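Aspartate aminotransferase (Plasmodium falciparum, PDB 3K7Y) probably catalyses the reversible transfer of an amino group between L-aspartate and 2-oxoglutarate, using pyridoxal 5'-phosphate as cofactor in a homodimeric enzyme. Local coordinates at residues Phe280-Arg283 with Lys284-Ser288. Numbering follows the deposited sequence.
Sequences FIVR and KFYSS
The backbone oxygen of Val-282 is gripped by amides of the turn that follows it. Phe-285 N and Ser-287 N each stand 3.1 Å from Val-282 O, on opposite faces of the carbonyl plane, and Tyr-286 N adds a weak third bond, so the chain curls round this one acceptor. Ile-281 O, one residue earlier, accepts from Lys-284 N at 3.3 Å. Ile-281 O also lies at the edge of the Phe-285 ring, near its plane, 3.3 Å from Phe-285 CD2. Val-282 CG1 is anti to the backbone N (chi1 177°) and rests over one face of the Tyr-286 ring, 3.9 Å from its centroid, a CH-pi contact. In Tyr-286 a chi1 of 56° sets CG between the backbone N and the carbonyl carbon, and the ring there presents that face to Val-282 CG1. Beyond it, Ser-287 OG bonds back to Tyr-286 O at 2.7 Å; Arg-257 of the second subunit, a cofactor-binding residue, also donates to Tyr-286 O. The side chain of Ser-287 is about 5 Å from a bound PLP, which places the turn beside a cofactor site at the dimer interface. The turn leads out of helix 268-283 toward helix 291-302, with Ile-281 and Phe-285 packed on helix 105-118.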
loop_
_atom_site.group_PDB
_atom_site.type_symbol
_atom_site.label_atom_id
_atom_site.label_comp_id
_atom_site.label_asym_id
_atom_site.label_seq_id
_atom_site.Cartn_x
_atom_site.Cartn_y
_atom_site.Cartn_z
ATOM N N PHE A 280 -13.731 1.524 -4.919
ATOM C CA PHE A 280 -13.629 0.838 -6.174
ATOM C C PHE A 280 -12.194 0.884 -6.689
ATOM O O PHE A 280 -11.528 -0.152 -6.769
ATOM C CB PHE A 280 -14.573 1.473 -7.175
ATOM C CG PHE A 280 -14.637 0.743 -8.458
ATOM C CD1 PHE A 280 -13.820 1.121 -9.525
ATOM C CD2 PHE A 280 -15.494 -0.348 -8.604
ATOM C CE1 PHE A 280 -13.874 0.433 -10.733
ATOM C CE2 PHE A 280 -15.552 -1.042 -9.798
ATOM C CZ PHE A 280 -14.735 -0.656 -10.869
ATOM N N ILE A 281 -11.718 2.078 -7.027
ATOM C CA ILE A 281 -10.328 2.251 -7.455
ATOM C C ILE A 281 -9.307 1.501 -6.581
ATOM O O ILE A 281 -8.467 0.770 -7.111
ATOM C CB ILE A 281 -9.961 3.732 -7.597
ATOM C CG1 ILE A 281 -10.554 4.272 -8.900
ATOM C CG2 ILE A 281 -8.462 3.916 -7.604
ATOM C CD1 ILE A 281 -10.652 5.792 -8.969
ATOM N N VAL A 282 -9.399 1.650 -5.258
ATOM C CA VAL A 282 -8.458 0.997 -4.346
ATOM C C VAL A 282 -8.421 -0.534 -4.498
ATOM O O VAL A 282 -7.373 -1.145 -4.268
ATOM C CB VAL A 282 -8.746 1.358 -2.872
ATOM C CG1 VAL A 282 -7.795 0.594 -1.924
ATOM C CG2 VAL A 282 -8.645 2.853 -2.657
ATOM N N ARG A 283 -9.555 -1.127 -4.893
ATOM C CA ARG A 283 -9.725 -2.582 -4.980
ATOM C C ARG A 283 -9.062 -3.263 -6.177
ATOM O O ARG A 283 -8.940 -4.494 -6.192
ATOM C CB ARG A 283 -11.198 -2.952 -4.976
ATOM C CG ARG A 283 -11.811 -3.062 -3.604
ATOM C CD ARG A 283 -12.893 -4.140 -3.597
ATOM N NE ARG A 283 -12.326 -5.504 -3.637
ATOM C CZ ARG A 283 -12.605 -6.472 -2.755
ATOM N NH1 ARG A 283 -13.467 -6.248 -1.762
ATOM N NH2 ARG A 283 -12.049 -7.680 -2.881
ATOM N N LYS A 284 -8.655 -2.488 -7.183
ATOM C CA LYS A 284 -7.821 -3.034 -8.259
ATOM C C LYS A 284 -6.343 -2.820 -7.939
ATOM O O LYS A 284 -5.505 -2.919 -8.839
ATOM C CB LYS A 284 -8.121 -2.388 -9.610
ATOM C CG LYS A 284 -9.429 -1.634 -9.662
ATOM C CD LYS A 284 -9.664 -0.970 -11.011
ATOM C CE LYS A 284 -11.165 -0.746 -11.222
ATOM N NZ LYS A 284 -11.558 -0.202 -12.567
ATOM N N PHE A 285 -6.027 -2.521 -6.676
ATOM C CA PHE A 285 -4.644 -2.366 -6.233
ATOM C C PHE A 285 -4.329 -3.165 -4.952
ATOM O O PHE A 285 -3.744 -4.257 -5.027
ATOM C CB PHE A 285 -4.270 -0.873 -6.118
ATOM C CG PHE A 285 -4.214 -0.167 -7.446
ATOM C CD1 PHE A 285 -3.154 -0.392 -8.331
ATOM C CD2 PHE A 285 -5.233 0.685 -7.842
ATOM C CE1 PHE A 285 -3.116 0.229 -9.594
ATOM C CE2 PHE A 285 -5.200 1.310 -9.095
ATOM C CZ PHE A 285 -4.134 1.078 -9.969
ATOM N N TYR A 286 -4.717 -2.640 -3.787
ATOM C CA TYR A 286 -4.432 -3.304 -2.511
ATOM C C TYR A 286 -5.634 -3.519 -1.595
ATOM O O TYR A 286 -5.451 -3.869 -0.437
ATOM C CB TYR A 286 -3.352 -2.549 -1.746
ATOM C CG TYR A 286 -3.685 -1.092 -1.491
ATOM C CD1 TYR A 286 -4.226 -0.671 -0.267
ATOM C CD2 TYR A 286 -3.453 -0.124 -2.480
ATOM C CE1 TYR A 286 -4.532 0.674 -0.050
ATOM C CE2 TYR A 286 -3.752 1.212 -2.268
ATOM C CZ TYR A 286 -4.289 1.604 -1.057
ATOM O OH TYR A 286 -4.580 2.934 -0.860
ATOM N N SER A 287 -6.846 -3.296 -2.097
ATOM C CA SER A 287 -8.092 -3.490 -1.338
ATOM C C SER A 287 -8.296 -2.672 -0.028
ATOM O O SER A 287 -9.366 -2.091 0.145
ATOM C CB SER A 287 -8.347 -4.970 -1.112
ATOM O OG SER A 287 -7.565 -5.437 -0.028
ATOM N N SER A 288 -7.320 -2.612 0.883
ATOM C CA SER A 288 -7.471 -1.752 2.081
ATOM C C SER A 288 -6.168 -1.279 2.756
ATOM O O SER A 288 -5.110 -1.874 2.547
ATOM C CB SER A 288 -8.424 -2.381 3.120
ATOM O OG SER A 288 -8.104 -3.728 3.421
#